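Blood group a-and b-cleaving endo-beta-galactosidase (Streptococcus pneumoniae, PDB 2YGM) probably anchors the blood-group A- and B-antigen-cleaving enzyme to its substrates through carbohydrate-binding NPCBM-family domains, one of which holds a galactose-containing glycan here. Local coordinates at residues T63-P68 with D159-A164; L9-W14 with Q29-F34. All coordinates share one frame; numbering follows the deposited sequence.

Interaction 1: T63-P68 with D159-A164; sequences TVADSP and DEVVFA. With CA (calcium ion), chain E; GLA (alpha-D-galactopyranose), chain C.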
# COMPACT_ATOMS: atom_id res chain seq x y z
N THR A 63 5.25 -8.14 -20.39
CA THR A 63 5.67 -7.65 -21.71
C THR A 63 5.84 -8.76 -22.74
O THR A 63 5.67 -9.94 -22.44
CB THR A 63 6.97 -6.79 -21.62
OG1 THR A 63 7.18 -6.12 -22.86
CG2 THR A 63 8.19 -7.64 -21.28
N VAL A 64 6.14 -8.36 -23.98
CA VAL A 64 6.54 -9.29 -25.02
C VAL A 64 7.98 -8.96 -25.40
O VAL A 64 8.29 -7.80 -25.67
CB VAL A 64 5.61 -9.21 -26.26
CG1 VAL A 64 6.19 -9.98 -27.44
CG2 VAL A 64 4.22 -9.74 -25.92
N ALA A 65 8.85 -9.96 -25.39
CA ALA A 65 10.27 -9.79 -25.70
C ALA A 65 10.47 -9.30 -27.13
O ALA A 65 9.65 -9.58 -28.01
CB ALA A 65 11.03 -11.08 -25.47
N ASP A 66 11.55 -8.56 -27.36
CA ASP A 66 11.91 -8.10 -28.70
C ASP A 66 13.42 -8.27 -28.92
O ASP A 66 13.99 -9.29 -28.50
CB ASP A 66 11.45 -6.66 -28.93
CG ASP A 66 11.06 -6.38 -30.38
OD1 ASP A 66 11.02 -7.33 -31.19
OD2 ASP A 66 10.80 -5.21 -30.71
N SER A 67 14.09 -7.30 -29.54
CA SER A 67 15.53 -7.40 -29.76
C SER A 67 16.35 -6.19 -29.29
O SER A 67 17.04 -5.56 -30.10
CB SER A 67 15.84 -7.72 -31.24
OG SER A 67 15.60 -9.09 -31.52
N PRO A 68 16.29 -5.86 -27.99
CA PRO A 68 15.40 -6.41 -26.96
C PRO A 68 14.15 -5.57 -26.73
O PRO A 68 14.05 -4.46 -27.25
CB PRO A 68 16.27 -6.37 -25.70
CG PRO A 68 17.15 -5.18 -25.92
CD PRO A 68 17.36 -5.04 -27.40
N ASP A 159 6.24 -14.84 -26.46
CA ASP A 159 7.27 -14.42 -25.52
C ASP A 159 6.70 -13.50 -24.44
O ASP A 159 7.19 -12.38 -24.25
CB ASP A 159 8.43 -13.75 -26.25
CG ASP A 159 9.16 -14.69 -27.19
OD1 ASP A 159 8.77 -15.87 -27.30
OD2 ASP A 159 10.14 -14.25 -27.83
N GLU A 160 5.69 -14.00 -23.74
CA GLU A 160 5.00 -13.25 -22.70
C GLU A 160 5.84 -13.16 -21.43
O GLU A 160 5.49 -13.74 -20.39
CB GLU A 160 3.66 -13.92 -22.37
CG GLU A 160 2.75 -14.16 -23.57
CD GLU A 160 1.88 -12.97 -23.89
OE1 GLU A 160 1.21 -12.46 -22.97
OE2 GLU A 160 1.88 -12.55 -25.06
N VAL A 161 6.96 -12.44 -21.50
CA VAL A 161 7.86 -12.31 -20.37
C VAL A 161 7.18 -11.53 -19.26
O VAL A 161 6.59 -10.47 -19.51
CB VAL A 161 9.20 -11.63 -20.75
CG1 VAL A 161 10.02 -11.29 -19.50
CG2 VAL A 161 10.01 -12.53 -21.68
N VAL A 162 7.25 -12.07 -18.05
CA VAL A 162 6.76 -11.38 -16.87
C VAL A 162 7.88 -11.16 -15.85
O VAL A 162 8.68 -12.06 -15.56
CB VAL A 162 5.55 -12.11 -16.21
CG1 VAL A 162 4.30 -11.96 -17.08
CG2 VAL A 162 5.86 -13.58 -15.94
N PHE A 163 7.93 -9.95 -15.32
CA PHE A 163 8.79 -9.64 -14.20
C PHE A 163 7.91 -9.65 -12.95
O PHE A 163 7.52 -8.60 -12.44
CB PHE A 163 9.49 -8.30 -14.40
CG PHE A 163 10.45 -8.29 -15.56
CD1 PHE A 163 10.01 -8.01 -16.85
CD2 PHE A 163 11.80 -8.57 -15.36
CE1 PHE A 163 10.89 -8.00 -17.92
CE2 PHE A 163 12.69 -8.56 -16.42
CZ PHE A 163 12.24 -8.28 -17.71
N ALA A 164 7.61 -10.86 -12.48
CA ALA A 164 6.67 -11.07 -11.37
C ALA A 164 7.23 -10.63 -10.04
O ALA A 164 8.38 -10.96 -9.70
CB ALA A 164 6.24 -12.53 -11.32
CA CA E . 11.01 -15.85 -29.30
C1 GLA C . 1.53 -14.60 -30.44
C2 GLA C . 0.78 -14.71 -29.11
C3 GLA C . 0.34 -13.33 -28.64
C4 GLA C . 1.55 -12.42 -28.50
C5 GLA C . 2.31 -12.35 -29.83
C6 GLA C . 3.59 -11.54 -29.68
O2 GLA C . -0.36 -15.53 -29.27
O3 GLA C . -0.33 -13.43 -27.41
O4 GLA C . 2.40 -12.90 -27.48
O5 GLA C . 2.60 -13.64 -30.35
O6 GLA C . 4.38 -11.65 -30.84
O HOH W 1 12.41 -16.95 -30.73

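Interaction 2: L9-W14 with Q29-F34; sequences LSDMDW and QKDAPF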
# COMPACT_ATOMS: atom_id res chain seq x y z
N LEU A 9 7.42 -1.93 -9.12
CA LEU A 9 7.61 -1.21 -10.38
C LEU A 9 6.29 -0.85 -11.05
O LEU A 9 6.19 0.17 -11.74
CB LEU A 9 8.49 -2.01 -11.35
CG LEU A 9 9.99 -2.13 -11.04
CD1 LEU A 9 10.64 -3.02 -12.08
CD2 LEU A 9 10.66 -0.77 -11.00
N SER A 10 5.28 -1.69 -10.83
CA SER A 10 3.94 -1.48 -11.38
C SER A 10 3.20 -0.32 -10.70
O SER A 10 2.16 0.14 -11.19
CB SER A 10 3.12 -2.77 -11.29
OG SER A 10 3.19 -3.34 -10.00
N ASP A 11 3.73 0.15 -9.57
CA ASP A 11 3.19 1.31 -8.87
C ASP A 11 4.00 2.57 -9.17
O ASP A 11 3.89 3.58 -8.47
CB ASP A 11 3.11 1.05 -7.36
CG ASP A 11 2.19 -0.11 -7.01
OD1 ASP A 11 1.41 -0.54 -7.88
OD2 ASP A 11 2.24 -0.58 -5.85
N MET A 12 4.83 2.50 -10.21
CA MET A 12 5.65 3.62 -10.66
C MET A 12 5.37 3.97 -12.12
O MET A 12 4.53 3.36 -12.78
CB MET A 12 7.14 3.32 -10.50
CG MET A 12 7.60 3.00 -9.10
SD MET A 12 9.40 2.92 -9.07
CE MET A 12 9.63 1.44 -8.11
N ASP A 13 6.10 4.97 -12.62
CA ASP A 13 6.05 5.33 -14.03
C ASP A 13 7.38 5.01 -14.71
O ASP A 13 8.44 5.43 -14.24
CB ASP A 13 5.73 6.81 -14.20
CG ASP A 13 4.30 7.14 -13.82
OD1 ASP A 13 3.36 6.54 -14.40
OD2 ASP A 13 4.11 8.01 -12.94
N TRP A 14 7.30 4.25 -15.80
CA TRP A 14 8.47 4.01 -16.63
C TRP A 14 8.75 5.23 -17.50
O TRP A 14 7.82 5.87 -18.01
CB TRP A 14 8.29 2.75 -17.49
CG TRP A 14 7.07 2.73 -18.39
CD1 TRP A 14 6.80 3.56 -19.44
CD2 TRP A 14 5.98 1.80 -18.32
NE1 TRP A 14 5.61 3.22 -20.02
CE2 TRP A 14 5.08 2.14 -19.36
CE3 TRP A 14 5.68 0.71 -17.49
CZ2 TRP A 14 3.89 1.43 -19.58
CZ3 TRP A 14 4.50 0.01 -17.71
CH2 TRP A 14 3.62 0.38 -18.75
N GLN A 29 1.87 -4.12 -19.96
CA GLN A 29 0.85 -4.26 -18.92
C GLN A 29 1.40 -4.29 -17.50
O GLN A 29 2.31 -5.06 -17.18
CB GLN A 29 -0.03 -5.50 -19.18
CG GLN A 29 -0.95 -5.38 -20.40
CD GLN A 29 -1.87 -4.16 -20.36
OE1 GLN A 29 -2.20 -3.64 -19.29
NE2 GLN A 29 -2.28 -3.70 -21.53
N LYS A 30 0.84 -3.43 -16.65
CA LYS A 30 1.10 -3.45 -15.22
C LYS A 30 0.19 -4.49 -14.55
O LYS A 30 -1.02 -4.52 -14.81
CB LYS A 30 0.85 -2.07 -14.60
CG LYS A 30 1.82 -0.99 -15.03
CD LYS A 30 1.43 0.38 -14.48
CE LYS A 30 2.48 1.43 -14.83
NZ LYS A 30 2.12 2.79 -14.34
N ASP A 31 0.79 -5.34 -13.72
CA ASP A 31 0.06 -6.33 -12.92
C ASP A 31 -0.82 -7.28 -13.73
O ASP A 31 -1.93 -7.62 -13.31
CB ASP A 31 -0.76 -5.64 -11.81
CG ASP A 31 0.08 -4.71 -10.95
OD1 ASP A 31 1.24 -5.05 -10.66
OD2 ASP A 31 -0.44 -3.64 -10.57
N ALA A 32 -0.32 -7.71 -14.89
CA ALA A 32 -1.03 -8.64 -15.78
C ALA A 32 -0.12 -9.12 -16.92
O ALA A 32 0.83 -8.43 -17.28
CB ALA A 32 -2.29 -7.99 -16.36
N PRO A 33 -0.40 -10.32 -17.48
CA PRO A 33 0.27 -10.76 -18.70
C PRO A 33 -0.04 -9.83 -19.88
O PRO A 33 -1.08 -9.17 -19.88
CB PRO A 33 -0.32 -12.15 -18.95
CG PRO A 33 -0.81 -12.60 -17.62
CD PRO A 33 -1.29 -11.36 -16.93
N PHE A 34 0.85 -9.80 -20.86
CA PHE A 34 0.75 -8.82 -21.94
C PHE A 34 -0.54 -8.93 -22.76
O PHE A 34 -1.24 -7.94 -22.94
CB PHE A 34 1.97 -8.87 -22.87
CG PHE A 34 2.03 -7.74 -23.85
CD1 PHE A 34 1.40 -7.84 -25.09
CD2 PHE A 34 2.70 -6.56 -23.54
CE1 PHE A 34 1.45 -6.79 -26.01
CE2 PHE A 34 2.75 -5.51 -24.44
CZ PHE A 34 2.12 -5.62 -25.68

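Interaction 1: T63-P68 with D159-A164
Thr-63 and Ala-65 pair with the inverse gamma turn centred on Glu-160. The contact lies beside the glycan site of the first NPCBM-type beta-sandwich domain. Two backbone hydrogen bonds fasten the segments. Thr-63 N donates to Val-161 O at 2.8 Å. Ala-65 N donates to Asp-159 O at 3.1 Å. That oxygen also accepts from Val-161 N, which closes the gamma turn. The Val-64 CA-H points at Asp-159 O as well, with CA 3.3 Å from the oxygen.

Apolar contacts are small. Thr-63 and Val-161 lie side by side and point the same way. Thr-63 CG2 sits between its backbone N and carbonyl carbon (OG1 chi1 -168°), and this brings the methyl to the edge of the Phe-163 ring, near the ring plane. Ala-65 CB packs on Asp-159 CB at 3.8 Å.

The two acidic side chains turn to different ligands. Asp-159 OD2 binds calcium at 2.3 Å. A water and the backbone oxygens of Val-102, Ala-152 and His-155 are its other ligands. Glu-160 bends at its second torsion (chi2 -87°) and offers OE2 to the alpha-galactose and to Thr-35 OG1. Thr-35 OG1, Thr-156 OG1, Asn-94 ND2 and Gly-158 N also hydrogen-bond to this sugar. Val-64 adds an apolar touch, with CG1 3.8 Å from galactose C6. Galactose O4 donates to Glu-160 OE2 at 2.5 Å, a very short and therefore doubtful length, while galactose O3 reaches Glu-160 OE2 only weakly at 3.3 Å.

Interaction 2: L9-W14 with Q29-F34
Ser-10 and Asp-31 are joined by a hydrogen bond, and Lys-30 reaches along the 9-14 turn beside them. Ser-10 OG donates to Asp-31 OD1 at 2.7 Å. It arrives on the syn side of the carboxylate, 20° out of its plane. The hydroxyl stands between the serine's backbone N and carbonyl carbon (chi1 49°), and from there it faces the acid.

Asp-31 is well supplied with donors. OD1 also accepts from the backbone N of Gly-60, and OD2 forms a salt bridge with Lys-59. Asp-11 OD1 lies 4.5 Å from Asp-31 OD2, which alone would be a like-charge approach. Lys-59 bridges to both carboxylates and probably offsets much of their repulsion.

The Lys-30 chain is extended beyond CG and carries NZ past Ser-10 O to the far part of the turn. NZ donates to Met-12 O at 2.9 Å, nearly in line with the carbonyl bond (161° at the oxygen). Asp-13 OD1 is a second partner of Lys-30 NZ, in a long salt bridge of 4.0 Å. The aliphatic part of the lysine has its own neighbours. CD passes 3.4 Å from Ser-10 O, and CE lies 3.8 Å from Trp-14 CZ3, obliquely to the ring. Lys-30 NZ is 5.3 Å from the centroid of the six-membered ring, so any cation-pi attraction is weak. Within the turn, Met-12 N donates to Leu-9 O at 3.1 Å.

The contact lies at the domain surface. The 9-14 turn links strands 4-8 and 16-17, and its Leu-9, Met-12 and Trp-14 pack on strand 69-74. Strand 29-30 pairs antiparallel with strand 60-62, and Pro-33 is the N-cap of helix 34-38.

In the fold
Both interactions belong to the first NPCBM-type domain and reach the same antiparallel sheet. The centres of interactions 1 and 2 lie about 12 Å apart. Interaction 1 is buried and joins the loop after strand 60-62 to the turn leading into strand 161-171, mostly by backbone bonds, with Asp-159 committed to calcium and Glu-160 to the sugar. Interaction 2 is a surface contact near strand 29-30, carried by side-chain hydrogen bonds and charges. Strand 60-62 connects them, since it pairs with both 29-30 and 161-171. They also touch directly: Phe-34 of interaction 2 packs on Val-64, with CD1 3.5 Å from Val-64 CG2, and on Thr-63 of interaction 1.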